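Local coordinates for reticulocyte binding protein (Streptococcus agalactiae COH1, PDB 3FAW), which is a secreted, cell-wall-anchored pullulanase that probably hydrolyses the alpha-1,6 branch linkages of pullulan, glycogen and related alpha-glucans, at residues K712-I715 and D716-S720; N682-P685 and I686-K689; K627-N631 and P632-T636; F243-P246 and S247-G250. All blocks are in the same frame, centred on the assembly; numbering follows the deposited sequence.

Contact 1. Residues K712-I715 and D716-S720; sequences KAEI and DREVS
Helix 712-718 carries an i to i+4 salt bridge on its surface: Lys712 and Asp716 sit one turn apart and reach for each other. The Lys712 chain runs extended with CG anti to the backbone N (chi1 168°), then bends at its last torsion (chi4 55°), which turns NZ over onto Asp716. NZ meets Asp716 OD2 at 2.8 Å on the syn lone pair, the side facing OD1. OD1 itself is gripped from elsewhere by Lys552 and Gln554, so lysines approach the carboxylate at both of its oxygens. The same two residues are also joined through the backbone, Asp716 N to Lys712 O at 3.0 Å and nearly linear.

Glu714 and Glu718 form the next i to i+4 pair, and here the acid chains pass at an angle. Glu714 OE1 and Glu718 OE2 stand 4.4 Å apart, a like-charge approach probably eased because Glu718 OE1 pairs with Lys709 and Glu714 OE2 takes the N-H of Leu710. On the buried side Ile715 CG2 lies 4.3 Å from Val719 CG2. The bond from Val719 N to Ile715 O, 2.8 Å, closes the last turn, after which Val719 leaves helical geometry and Ser720 joins the strand pairing with 736-742. Charged residues on the more exposed faces and the Ile715-Val719 pair on the buried one: this is the pattern of a short amphipathic helix, here leading into the C-terminal beta domain.

Contact 2. Residues N682-P685 and I686-K689; sequences NKHP and ISTK
Thr688 holds OG1 between its own backbone N and carbonyl carbon (chi1 55°), and this rotation lowers the hydroxyl toward the preceding turn, where His684 O waits. His684 is the N-cap of helix 685-703 and Thr688 the fourth residue after it, so backbone and side chain of one residue can reach the same oxygen. OG1 donates to His684 O at 2.7 Å, and Thr688 N donates to it at 3.2 Å. The two donors come in from opposite faces of the carbonyl plane, one tilted 28° from it and the other 20°. OG1 also passes Pro685 O at 3.2 Å, while CG2 rests against His684 O.

One residue earlier, Ser687 adopts a similar first torsion, bringing OG to 3.4 Å from His684 CB. The polar partner of that hydroxyl lies beyond the helix, at Ala677 O, which ties the first turn to helix 675-679. Pro685 opens the helix, in the first turn, where no helical carbonyl precedes it to need an N-H, and its O accepts Lys689 N at 3.1 Å from above the carbonyl plane. The Lys689 chain is extended and leads away to a salt bridge with Asp781, whereas Ile686 packs on helix 590-609.

Chemically, the N-cap carbonyl gets two bonds where an ordinary helical carbonyl gets one from the backbone, and the threonine hydroxyl spends its proton within its own helix. The OG1 bond would limit rotation of the Thr688 side chain, while the N-H bond is the ordinary i to i+4 link of the first turn.

Contact 3. Residues K627-N631 and P632-T636; sequences KRLLN and PDYMT
From Arg628 to Tyr634 the backbone makes two successive inverse gamma turns, centred on Leu629 and Leu630 and closed by weak bonds, and then a type I beta turn in which Tyr634 N reaches Asn631 O at 2.8 Å. Pro632 and Asp633 are the corner residues. The Asn631 side chain reinforces the bend: with CG anti to the backbone N (chi1 -171°), OD1 swings over Pro632 and accepts Asp633 N at 2.9 Å, in the carbonyl plane and on a lone pair. That is an Asx turn laid over the beta turn. The other end of the amide, ND2, donates to Tyr335 O, so both ends of the group are used and its flip is settled.

Tyr634 folds back on the residues before the turn. Its CD2 touches Leu629 CD2 at 3.6 Å, and Asn631 CB meets the ring at its edge, 4.0 Å from CD2. A water donates to both Leu629 O and Tyr634 O, bridging the backbone before the beta turn to its last residue.

The segment belongs to the long excursion following barrel strand 614-618. Leu629 rests on Ile670 of helix 668-671 and bonds through its backbone to Tyr658 of strand 658-660, against which Tyr634 also packs.

Contact 4. Residues F243-P246 and S247-G250; sequences FVNP and SQLG
Asn245 and Gln248 stack their amides across a short 3-10 turn, Asn245 to Leu249, in the linker between the beta domain ending in strand 241-242 and the first strand of the catalytic barrel. Starting at the root of Asn245, CB lies 3.7 Å from Gln248 OE1. CG comes next and faces Gln248 CG and CD. At the tip the amide divides: ND2 sits over Gln248 CD at 3.3 Å, and OD1 comes within 2.8 Å of Ser247 OG. The two amide planes are only 14° apart, so the groups overlap as stacked plates without a direct hydrogen bond between them; ND2 instead donates to a water, and Gln248 NE2 to Gln141 O.

Asn245 CG lies anti to its N (chi1 -165°), and with chi2 at -26° OD1 is placed near Ser247. There a second water bridges, donating to OD1 and accepting Ser247 N at 3.0 Å. The turn itself rests on two consecutive i to i+3 bonds, Gln248 N to Asn245 O at 3.1 Å and Leu249 N to Pro246 O at 3.0 Å, both donors lying well above the carbonyl plane. Leu249 CG packs against Asn245 O and its side chain reaches Ile369 of helix 367-381, while Pro246 lies on helix 432-449. Two acceptors standing 3.5 Å apart, Pro246 O and Leu249 O, share one outside donor, Lys373 NZ of helix 367-381.

How the contacts relate
None of the four touches another; the closest two, contacts 2 and 3, have centres about 23 Å apart, on the same side of the chain's centre. Contacts 1 and 2 are partly buried and helical or helix-capping, one spanning a whole short helix and the other opening the long helix just before it. Contacts 3 and 4 are surface bends in loops, each built on an Asn-Pro pair. Their chemistry follows: charge pairing along a partly exposed helix face in 712-720, a hydroxyl turned back on the N-cap in 682-689, and asparagine amides with waters in the two loops. Only in 627-636 does the asparagine oxygen bond the backbone directly; in 243-250 a water intervenes.

Contact 1. Residues K712-I715 and D716-S720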
ATOM      1  N   LYS A 712       6.707 -10.602  22.966  1.00 14.52           N
ATOM      2  CA  LYS A 712       7.303  -9.523  23.751  1.00 15.40           C
ATOM      3  C   LYS A 712       7.889 -10.068  25.055  1.00 14.90           C
ATOM      4  O   LYS A 712       8.945  -9.621  25.501  1.00 13.14           O
ATOM      5  CB  LYS A 712       6.254  -8.445  24.059  1.00 15.58           C
ATOM      6  CG  LYS A 712       6.671  -7.420  25.113  1.00 15.53           C
ATOM      7  CD  LYS A 712       5.786  -6.183  25.070  1.00 19.04           C
ATOM      8  CE  LYS A 712       5.856  -5.391  26.369  1.00 20.19           C
ATOM      9  NZ  LYS A 712       7.250  -5.026  26.730  1.00 22.76           N
ATOM     10  N   ALA A 713       7.194 -11.036  25.648  1.00 15.37           N
ATOM     11  CA  ALA A 713       7.611 -11.653  26.908  1.00 17.03           C
ATOM     12  C   ALA A 713       9.038 -12.191  26.841  1.00 17.73           C
ATOM     13  O   ALA A 713       9.851 -11.903  27.721  1.00 17.09           O
ATOM     14  CB  ALA A 713       6.643 -12.771  27.296  1.00 17.75           C
ATOM     15  N   GLU A 714       9.344 -12.950  25.792  1.00 19.52           N
ATOM     16  CA  GLU A 714      10.678 -13.540  25.644  1.00 20.37           C
ATOM     17  C   GLU A 714      11.707 -12.536  25.120  1.00 20.00           C
ATOM     18  O   GLU A 714      12.900 -12.672  25.400  1.00 20.15           O
ATOM     19  CB  GLU A 714      10.638 -14.817  24.786  1.00 21.22           C
ATOM     20  CG  GLU A 714      10.438 -14.628  23.291  1.00 20.69           C
ATOM     21  CD  GLU A 714      10.134 -15.944  22.567  1.00 23.58           C
ATOM     22  OE1 GLU A 714      10.206 -17.024  23.204  1.00 27.07           O
ATOM     23  OE2 GLU A 714       9.822 -15.901  21.358  1.00 22.16           O
ATOM     24  N   ILE A 715      11.250 -11.530  24.374  1.00 18.06           N
ATOM     25  CA  ILE A 715      12.127 -10.456  23.915  1.00 16.37           C
ATOM     26  C   ILE A 715      12.709  -9.664  25.095  1.00 15.69           C
ATOM     27  O   ILE A 715      13.919  -9.436  25.153  1.00 14.59           O
ATOM     28  CB  ILE A 715      11.410  -9.515  22.905  1.00 16.02           C
ATOM     29  CG1 ILE A 715      11.303 -10.198  21.538  1.00 14.88           C
ATOM     30  CG2 ILE A 715      12.167  -8.207  22.749  1.00 15.34           C
ATOM     31  CD1 ILE A 715      10.322  -9.543  20.590  1.00 13.99           C
ATOM     32  N   ASP A 716      11.860  -9.259  26.037  1.00 15.40           N
ATOM     33  CA  ASP A 716      12.326  -8.524  27.227  1.00 17.08           C
ATOM     34  C   ASP A 716      13.253  -9.359  28.118  1.00 18.12           C
ATOM     35  O   ASP A 716      14.129  -8.811  28.795  1.00 18.88           O
ATOM     36  CB  ASP A 716      11.144  -8.019  28.067  1.00 16.57           C
ATOM     37  CG  ASP A 716      10.410  -6.859  27.417  1.00 16.67           C
ATOM     38  OD1 ASP A 716      11.015  -6.116  26.622  1.00 14.93           O
ATOM     39  OD2 ASP A 716       9.213  -6.682  27.716  1.00 22.23           O
ATOM     40  N   ARG A 717      13.054 -10.676  28.113  1.00 17.90           N
ATOM     41  CA  ARG A 717      13.845 -11.594  28.937  1.00 18.83           C
ATOM     42  C   ARG A 717      15.137 -12.063  28.282  1.00 17.86           C
ATOM     43  O   ARG A 717      16.055 -12.489  28.980  1.00 17.78           O
ATOM     44  CB  ARG A 717      13.016 -12.831  29.283  1.00 19.29           C
ATOM     45  CG  ARG A 717      11.914 -12.570  30.280  1.00 22.72           C
ATOM     46  CD  ARG A 717      10.896 -13.679  30.244  1.00 24.54           C
ATOM     47  NE  ARG A 717       9.929 -13.561  31.330  0.80 25.76           N
ATOM     48  CZ  ARG A 717       8.761 -14.196  31.373  0.80 24.79           C
ATOM     49  NH1 ARG A 717       8.393 -15.003  30.381  1.00 22.65           N
ATOM     50  NH2 ARG A 717       7.954 -14.021  32.415  1.00 25.25           N
ATOM     51  N   GLU A 718      15.198 -12.015  26.952  1.00 18.14           N
ATOM     52  CA  GLU A 718      16.319 -12.607  26.211  1.00 18.23           C
ATOM     53  C   GLU A 718      17.117 -11.620  25.359  1.00 17.89           C
ATOM     54  O   GLU A 718      18.193 -11.969  24.869  1.00 17.41           O
ATOM     55  CB  GLU A 718      15.816 -13.760  25.341  1.00 18.96           C
ATOM     56  CG  GLU A 718      15.198 -14.902  26.149  1.00 20.97           C
ATOM     57  CD  GLU A 718      14.297 -15.815  25.331  1.00 22.18           C
ATOM     58  OE1 GLU A 718      14.296 -15.719  24.084  1.00 22.85           O
ATOM     59  OE2 GLU A 718      13.581 -16.635  25.949  1.00 26.39           O
ATOM     60  N   VAL A 719      16.593 -10.406  25.176  1.00 17.47           N
ATOM     61  CA  VAL A 719      17.317  -9.343  24.485  1.00 16.16           C
ATOM     62  C   VAL A 719      17.646  -8.241  25.490  1.00 16.68           C
ATOM     63  O   VAL A 719      16.743  -7.649  26.086  1.00 13.83           O
ATOM     64  CB  VAL A 719      16.505  -8.765  23.310  1.00 16.36           C
ATOM     65  CG1 VAL A 719      17.319  -7.711  22.567  1.00 14.68           C
ATOM     66  CG2 VAL A 719      16.077  -9.881  22.358  1.00 13.14           C
ATOM     67  N   SER A 720      18.942  -7.972  25.663  1.00 18.10           N
ATOM     68  CA  SER A 720      19.429  -7.056  26.699  1.00 18.29           C
ATOM     69  C   SER A 720      20.361  -5.975  26.145  1.00 17.57           C
ATOM     70  O   SER A 720      20.973  -6.138  25.088  1.00 16.35           O
ATOM     71  CB  SER A 720      20.123  -7.846  27.817  1.00 19.11           C
ATOM     72  OG  SER A 720      21.121  -8.713  27.306  1.00 20.79           O
TER

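Contact 2. Residues N682-P685 and I686-K689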
ATOM      1  N   ASN A 682      33.611  -4.520 -10.652  1.00 20.42           N
ATOM      2  CA  ASN A 682      34.756  -3.738 -11.135  1.00 21.47           C
ATOM      3  C   ASN A 682      34.464  -2.241 -11.257  1.00 21.48           C
ATOM      4  O   ASN A 682      35.253  -1.418 -10.796  1.00 22.57           O
ATOM      5  CB  ASN A 682      35.246  -4.272 -12.487  1.00 21.41           C
ATOM      6  CG  ASN A 682      35.937  -5.627 -12.378  1.00 24.00           C
ATOM      7  OD1 ASN A 682      36.081  -6.193 -11.288  1.00 23.64           O
ATOM      8  ND2 ASN A 682      36.365  -6.156 -13.521  1.00 24.24           N
ATOM      9  N   LYS A 683      33.337  -1.894 -11.877  1.00 20.79           N
ATOM     10  CA  LYS A 683      33.004  -0.489 -12.146  1.00 20.11           C
ATOM     11  C   LYS A 683      32.472   0.247 -10.922  1.00 20.01           C
ATOM     12  O   LYS A 683      32.653   1.460 -10.805  1.00 20.89           O
ATOM     13  CB  LYS A 683      31.975  -0.372 -13.273  1.00 20.32           C
ATOM     14  CG  LYS A 683      32.406  -0.987 -14.596  1.00 21.87           C
ATOM     15  CD  LYS A 683      31.634  -0.384 -15.772  1.00 23.04           C
ATOM     16  CE  LYS A 683      31.309  -1.411 -16.853  1.00 24.72           C
ATOM     17  NZ  LYS A 683      32.375  -2.429 -17.059  1.00 22.38           N
ATOM     18  N   HIS A 684      31.798  -0.481 -10.030  1.00 19.03           N
ATOM     19  CA  HIS A 684      31.181   0.109  -8.839  1.00 17.49           C
ATOM     20  C   HIS A 684      31.489  -0.718  -7.583  1.00 16.90           C
ATOM     21  O   HIS A 684      30.609  -1.397  -7.051  1.00 15.04           O
ATOM     22  CB  HIS A 684      29.666   0.231  -9.036  1.00 17.33           C
ATOM     23  CG  HIS A 684      29.274   1.007 -10.255  1.00 17.31           C
ATOM     24  ND1 HIS A 684      29.222   0.440 -11.510  1.00 17.25           N
ATOM     25  CD2 HIS A 684      28.913   2.302 -10.413  1.00 19.33           C
ATOM     26  CE1 HIS A 684      28.847   1.354 -12.389  1.00 16.45           C
ATOM     27  NE2 HIS A 684      28.654   2.493 -11.749  1.00 18.53           N
ATOM     28  N   PRO A 685      32.745  -0.656  -7.100  1.00 16.36           N
ATOM     29  CA  PRO A 685      33.172  -1.466  -5.956  1.00 15.62           C
ATOM     30  C   PRO A 685      32.523  -1.100  -4.609  1.00 15.05           C
ATOM     31  O   PRO A 685      32.356  -1.981  -3.763  1.00 14.75           O
ATOM     32  CB  PRO A 685      34.688  -1.232  -5.909  1.00 16.83           C
ATOM     33  CG  PRO A 685      34.887   0.084  -6.546  1.00 16.69           C
ATOM     34  CD  PRO A 685      33.844   0.180  -7.616  1.00 17.04           C
ATOM     35  N   ILE A 686      32.160   0.168  -4.412  1.00 13.22           N
ATOM     36  CA  ILE A 686      31.551   0.611  -3.147  1.00 13.33           C
ATOM     37  C   ILE A 686      30.099   0.115  -2.977  1.00 13.12           C
ATOM     38  O   ILE A 686      29.736  -0.413  -1.923  1.00 12.86           O
ATOM     39  CB  ILE A 686      31.602   2.152  -3.005  1.00 12.90           C
ATOM     40  CG1 ILE A 686      33.057   2.629  -2.957  1.00 14.13           C
ATOM     41  CG2 ILE A 686      30.860   2.610  -1.752  1.00  8.85           C
ATOM     42  CD1 ILE A 686      33.220   4.139  -2.954  1.00 16.40           C
ATOM     43  N   SER A 687      29.283   0.288  -4.012  1.00 11.93           N
ATOM     44  CA  SER A 687      27.882  -0.135  -3.976  1.00 12.49           C
ATOM     45  C   SER A 687      27.728  -1.659  -3.997  1.00 13.05           C
ATOM     46  O   SER A 687      26.805  -2.196  -3.386  1.00 13.27           O
ATOM     47  CB  SER A 687      27.099   0.493  -5.135  1.00 12.23           C
ATOM     48  OG  SER A 687      27.610   0.076  -6.387  1.00 11.39           O
ATOM     49  N   THR A 688      28.626  -2.349  -4.696  1.00 14.04           N
ATOM     50  CA  THR A 688      28.619  -3.815  -4.723  1.00 13.31           C
ATOM     51  C   THR A 688      29.089  -4.406  -3.385  1.00 13.85           C
ATOM     52  O   THR A 688      28.596  -5.452  -2.958  1.00 11.56           O
ATOM     53  CB  THR A 688      29.450  -4.390  -5.904  1.00 12.08           C
ATOM     54  OG1 THR A 688      30.788  -3.871  -5.882  1.00 10.44           O
ATOM     55  CG2 THR A 688      28.792  -4.036  -7.235  1.00 12.08           C
ATOM     56  N   LYS A 689      30.029  -3.735  -2.721  1.00 14.63           N
ATOM     57  CA  LYS A 689      30.422  -4.121  -1.359  1.00 15.93           C
ATOM     58  C   LYS A 689      29.250  -3.965  -0.393  1.00 15.69           C
ATOM     59  O   LYS A 689      29.029  -4.815   0.470  1.00 16.00           O
ATOM     60  CB  LYS A 689      31.611  -3.289  -0.871  1.00 16.33           C
ATOM     61  CG  LYS A 689      32.094  -3.657   0.538  1.00 17.17           C
ATOM     62  CD  LYS A 689      33.428  -2.993   0.860  1.00 15.68           C
ATOM     63  CE  LYS A 689      33.881  -3.308   2.271  1.00 16.45           C
ATOM     64  NZ  LYS A 689      35.122  -2.574   2.636  1.00 17.37           N
TER

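Contact 3. Residues K627-N631 and P632-T636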
ATOM      1  N   LYS A 627      18.279   9.022  -6.298  1.00 14.12           N
ATOM      2  CA  LYS A 627      17.335   9.712  -7.180  1.00 16.07           C
ATOM      3  C   LYS A 627      17.801  11.145  -7.454  1.00 16.87           C
ATOM      4  O   LYS A 627      17.006  12.089  -7.406  1.00 16.89           O
ATOM      5  CB  LYS A 627      15.929   9.705  -6.567  1.00 16.38           C
ATOM      6  CG  LYS A 627      15.342   8.311  -6.406  1.00 17.08           C
ATOM      7  CD  LYS A 627      13.926   8.328  -5.838  1.00 14.52           C
ATOM      8  CE  LYS A 627      13.385   6.906  -5.707  1.00 15.23           C
ATOM      9  NZ  LYS A 627      12.078   6.820  -4.994  1.00 10.83           N
ATOM     10  N   ARG A 628      19.092  11.292  -7.756  1.00 19.11           N
ATOM     11  CA  ARG A 628      19.689  12.596  -8.038  1.00 19.64           C
ATOM     12  C   ARG A 628      19.211  13.110  -9.397  1.00 19.30           C
ATOM     13  O   ARG A 628      19.143  12.351 -10.362  1.00 19.15           O
ATOM     14  CB  ARG A 628      21.224  12.511  -8.027  1.00 20.64           C
ATOM     15  CG  ARG A 628      21.918  13.878  -7.899  1.00 21.84           C
ATOM     16  CD  ARG A 628      23.314  13.893  -8.508  1.00 25.59           C
ATOM     17  NE  ARG A 628      24.323  13.226  -7.680  1.00 27.27           N
ATOM     18  CZ  ARG A 628      25.423  13.793  -7.178  1.00 27.29           C
ATOM     19  NH1 ARG A 628      25.713  15.073  -7.388  1.00 27.95           N
ATOM     20  NH2 ARG A 628      26.255  13.060  -6.447  1.00 27.36           N
ATOM     21  N   LEU A 629      18.886  14.400  -9.457  1.00 18.49           N
ATOM     22  CA  LEU A 629      18.379  15.028 -10.674  1.00 18.30           C
ATOM     23  C   LEU A 629      19.545  15.476 -11.561  1.00 19.01           C
ATOM     24  O   LEU A 629      20.024  16.610 -11.457  1.00 18.58           O
ATOM     25  CB  LEU A 629      17.475  16.215 -10.314  1.00 18.80           C
ATOM     26  CG  LEU A 629      16.641  16.865 -11.423  1.00 17.05           C
ATOM     27  CD1 LEU A 629      15.564  15.917 -11.935  1.00 14.89           C
ATOM     28  CD2 LEU A 629      16.022  18.158 -10.916  1.00 16.63           C
ATOM     29  N   LEU A 630      19.996  14.569 -12.428  1.00 19.33           N
ATOM     30  CA  LEU A 630      21.083  14.841 -13.377  1.00 19.01           C
ATOM     31  C   LEU A 630      20.571  15.548 -14.635  1.00 19.05           C
ATOM     32  O   LEU A 630      20.778  15.076 -15.759  1.00 19.45           O
ATOM     33  CB  LEU A 630      21.792  13.538 -13.767  1.00 19.33           C
ATOM     34  CG  LEU A 630      22.464  12.748 -12.642  1.00 19.39           C
ATOM     35  CD1 LEU A 630      22.990  11.419 -13.170  1.00 20.52           C
ATOM     36  CD2 LEU A 630      23.591  13.552 -12.016  1.00 21.03           C
ATOM     37  N   ASN A 631      19.912  16.687 -14.433  1.00 18.62           N
ATOM     38  CA  ASN A 631      19.388  17.509 -15.518  1.00 18.41           C
ATOM     39  C   ASN A 631      20.272  18.746 -15.676  1.00 18.89           C
ATOM     40  O   ASN A 631      20.502  19.455 -14.694  1.00 18.47           O
ATOM     41  CB  ASN A 631      17.951  17.925 -15.198  1.00 17.69           C
ATOM     42  CG  ASN A 631      17.251  18.591 -16.370  1.00 18.54           C
ATOM     43  OD1 ASN A 631      17.668  19.649 -16.841  1.00 18.44           O
ATOM     44  ND2 ASN A 631      16.165  17.981 -16.835  1.00 12.54           N
ATOM     45  N   PRO A 632      20.776  19.011 -16.903  1.00 19.01           N
ATOM     46  CA  PRO A 632      21.613  20.192 -17.176  1.00 19.53           C
ATOM     47  C   PRO A 632      21.046  21.518 -16.657  1.00 19.22           C
ATOM     48  O   PRO A 632      21.812  22.397 -16.255  1.00 18.31           O
ATOM     49  CB  PRO A 632      21.686  20.225 -18.706  1.00 20.22           C
ATOM     50  CG  PRO A 632      21.507  18.817 -19.123  1.00 20.48           C
ATOM     51  CD  PRO A 632      20.594  18.185 -18.112  1.00 20.32           C
ATOM     52  N   ASP A 633      19.722  21.655 -16.662  1.00 18.80           N
ATOM     53  CA  ASP A 633      19.073  22.877 -16.178  1.00 20.03           C
ATOM     54  C   ASP A 633      19.215  23.042 -14.663  1.00 20.31           C
ATOM     55  O   ASP A 633      19.036  24.140 -14.137  1.00 21.21           O
ATOM     56  CB  ASP A 633      17.593  22.901 -16.575  1.00 20.43           C
ATOM     57  CG  ASP A 633      17.388  22.898 -18.089  1.00 24.20           C
ATOM     58  OD1 ASP A 633      18.233  23.465 -18.815  1.00 24.88           O
ATOM     59  OD2 ASP A 633      16.375  22.332 -18.554  1.00 30.20           O
ATOM     60  N   TYR A 634      19.525  21.950 -13.968  1.00 21.77           N
ATOM     61  CA  TYR A 634      19.760  21.979 -12.526  1.00 22.64           C
ATOM     62  C   TYR A 634      21.168  21.478 -12.183  1.00 22.30           C
ATOM     63  O   TYR A 634      21.360  20.708 -11.240  1.00 22.16           O
ATOM     64  CB  TYR A 634      18.681  21.168 -11.812  1.00 23.51           C
ATOM     65  CG  TYR A 634      17.283  21.638 -12.156  1.00 25.56           C
ATOM     66  CD1 TYR A 634      16.747  22.776 -11.562  1.00 25.66           C
ATOM     67  CD2 TYR A 634      16.509  20.960 -13.094  1.00 26.45           C
ATOM     68  CE1 TYR A 634      15.471  23.218 -11.879  1.00 27.66           C
ATOM     69  CE2 TYR A 634      15.232  21.395 -13.422  1.00 27.47           C
ATOM     70  CZ  TYR A 634      14.718  22.525 -12.811  1.00 28.77           C
ATOM     71  OH  TYR A 634      13.452  22.961 -13.131  1.00 30.29           O
ATOM     72  N   MET A 635      22.145  21.933 -12.966  1.00 22.30           N
ATOM     73  CA  MET A 635      23.566  21.687 -12.694  1.00 22.54           C
ATOM     74  C   MET A 635      23.969  22.347 -11.373  1.00 22.10           C
ATOM     75  O   MET A 635      24.794  21.816 -10.636  1.00 22.10           O
ATOM     76  CB  MET A 635      24.426  22.226 -13.847  1.00 22.47           C
ATOM     77  CG  MET A 635      25.945  22.098 -13.670  1.00 22.49           C
ATOM     78  SD  MET A 635      26.578  20.411 -13.758  1.00 23.47           S
ATOM     79  CE  MET A 635      26.256  20.011 -15.478  1.00 22.12           C
ATOM     80  N   THR A 636      23.385  23.506 -11.089  1.00 22.86           N
ATOM     81  CA  THR A 636      23.650  24.231  -9.852  1.00 24.63           C
ATOM     82  C   THR A 636      22.349  24.774  -9.268  1.00 25.72           C
ATOM     83  O   THR A 636      21.322  24.821  -9.952  1.00 25.67           O
ATOM     84  CB  THR A 636      24.643  25.396 -10.075  1.00 25.41           C
ATOM     85  OG1 THR A 636      24.102  26.321 -11.028  1.00 26.64           O
ATOM     86  CG2 THR A 636      25.985  24.875 -10.585  1.00 26.40           C
TER
HETATM   87  O   HOH W   1      20.284  18.652  -9.638  1.00 19.33           O

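Contact 4. Residues F243-P246 and S247-G250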
ATOM      1  N   PHE A 243     -14.479  -9.145 -21.081  1.00 10.70           N
ATOM      2  CA  PHE A 243     -14.959 -10.490 -20.771  1.00 12.36           C
ATOM      3  C   PHE A 243     -13.780 -11.458 -20.810  1.00 11.23           C
ATOM      4  O   PHE A 243     -13.211 -11.701 -21.874  1.00 11.82           O
ATOM      5  CB  PHE A 243     -16.051 -10.939 -21.753  1.00 11.57           C
ATOM      6  CG  PHE A 243     -17.288 -10.077 -21.730  1.00 11.75           C
ATOM      7  CD1 PHE A 243     -17.988  -9.873 -20.553  1.00 12.62           C
ATOM      8  CD2 PHE A 243     -17.761  -9.487 -22.894  1.00 15.31           C
ATOM      9  CE1 PHE A 243     -19.129  -9.085 -20.531  1.00 14.20           C
ATOM     10  CE2 PHE A 243     -18.902  -8.691 -22.878  1.00 15.63           C
ATOM     11  CZ  PHE A 243     -19.586  -8.493 -21.697  1.00 14.71           C
ATOM     12  N   VAL A 244     -13.410 -11.983 -19.641  1.00 11.62           N
ATOM     13  CA  VAL A 244     -12.323 -12.956 -19.516  1.00 11.68           C
ATOM     14  C   VAL A 244     -12.658 -14.087 -18.539  1.00 12.36           C
ATOM     15  O   VAL A 244     -13.582 -13.977 -17.723  1.00 10.72           O
ATOM     16  CB  VAL A 244     -10.995 -12.287 -19.058  1.00 12.69           C
ATOM     17  CG1 VAL A 244     -10.446 -11.376 -20.147  1.00 11.07           C
ATOM     18  CG2 VAL A 244     -11.190 -11.521 -17.743  1.00 10.17           C
ATOM     19  N   ASN A 245     -11.883 -15.167 -18.635  1.00 12.21           N
ATOM     20  CA  ASN A 245     -11.998 -16.320 -17.748  1.00 12.83           C
ATOM     21  C   ASN A 245     -10.650 -16.581 -17.057  1.00 13.37           C
ATOM     22  O   ASN A 245      -9.835 -17.368 -17.553  1.00 12.33           O
ATOM     23  CB  ASN A 245     -12.460 -17.551 -18.542  1.00 13.70           C
ATOM     24  CG  ASN A 245     -12.942 -18.687 -17.646  1.00 14.03           C
ATOM     25  OD1 ASN A 245     -12.536 -18.804 -16.488  1.00 17.77           O
ATOM     26  ND2 ASN A 245     -13.817 -19.532 -18.185  1.00 13.60           N
ATOM     27  N   PRO A 246     -10.407 -15.905 -15.915  1.00 13.53           N
ATOM     28  CA  PRO A 246      -9.147 -15.996 -15.167  1.00 14.07           C
ATOM     29  C   PRO A 246      -8.632 -17.418 -14.931  1.00 13.81           C
ATOM     30  O   PRO A 246      -7.438 -17.672 -15.100  1.00 12.76           O
ATOM     31  CB  PRO A 246      -9.493 -15.325 -13.833  1.00 14.22           C
ATOM     32  CG  PRO A 246     -10.509 -14.313 -14.198  1.00 13.64           C
ATOM     33  CD  PRO A 246     -11.344 -14.968 -15.264  1.00 14.46           C
ATOM     34  N   SER A 247      -9.531 -18.326 -14.557  1.00 14.31           N
ATOM     35  CA  SER A 247      -9.163 -19.703 -14.198  1.00 16.21           C
ATOM     36  C   SER A 247      -8.531 -20.489 -15.350  1.00 16.13           C
ATOM     37  O   SER A 247      -7.759 -21.423 -15.120  1.00 15.98           O
ATOM     38  CB  SER A 247     -10.389 -20.458 -13.666  1.00 16.47           C
ATOM     39  OG  SER A 247     -11.417 -20.522 -14.639  1.00 18.66           O
ATOM     40  N   GLN A 248      -8.852 -20.101 -16.584  1.00 15.82           N
ATOM     41  CA  GLN A 248      -8.319 -20.764 -17.766  1.00 16.74           C
ATOM     42  C   GLN A 248      -6.917 -20.259 -18.151  1.00 15.77           C
ATOM     43  O   GLN A 248      -6.256 -20.869 -18.985  1.00 15.86           O
ATOM     44  CB  GLN A 248      -9.291 -20.600 -18.945  1.00 16.67           C
ATOM     45  CG  GLN A 248     -10.633 -21.315 -18.745  1.00 19.32           C
ATOM     46  CD  GLN A 248     -11.558 -21.206 -19.949  1.00 21.05           C
ATOM     47  OE1 GLN A 248     -11.445 -20.282 -20.753  1.00 24.77           O
ATOM     48  NE2 GLN A 248     -12.480 -22.155 -20.074  1.00 23.09           N
ATOM     49  N   LEU A 249      -6.463 -19.168 -17.532  1.00 14.71           N
ATOM     50  CA  LEU A 249      -5.215 -18.498 -17.934  1.00 13.80           C
ATOM     51  C   LEU A 249      -4.060 -18.733 -16.956  1.00 13.47           C
ATOM     52  O   LEU A 249      -4.269 -18.935 -15.761  1.00 13.33           O
ATOM     53  CB  LEU A 249      -5.451 -16.991 -18.079  1.00 13.09           C
ATOM     54  CG  LEU A 249      -6.640 -16.569 -18.945  1.00 14.04           C
ATOM     55  CD1 LEU A 249      -6.916 -15.067 -18.796  1.00 15.41           C
ATOM     56  CD2 LEU A 249      -6.408 -16.944 -20.407  1.00 13.94           C
ATOM     57  N   GLY A 250      -2.839 -18.690 -17.479  1.00 14.37           N
ATOM     58  CA  GLY A 250      -1.633 -18.864 -16.669  1.00 15.33           C
ATOM     59  C   GLY A 250      -1.394 -20.314 -16.279  1.00 15.57           C
ATOM     60  O   GLY A 250      -2.187 -21.191 -16.640  1.00 15.69           O
TER
HETATM   61  O   HOH W   2     -12.422 -18.142 -13.743  1.00 17.52           O
HETATM   62  O   HOH W   3     -14.375 -19.238 -20.881  1.00 19.22           O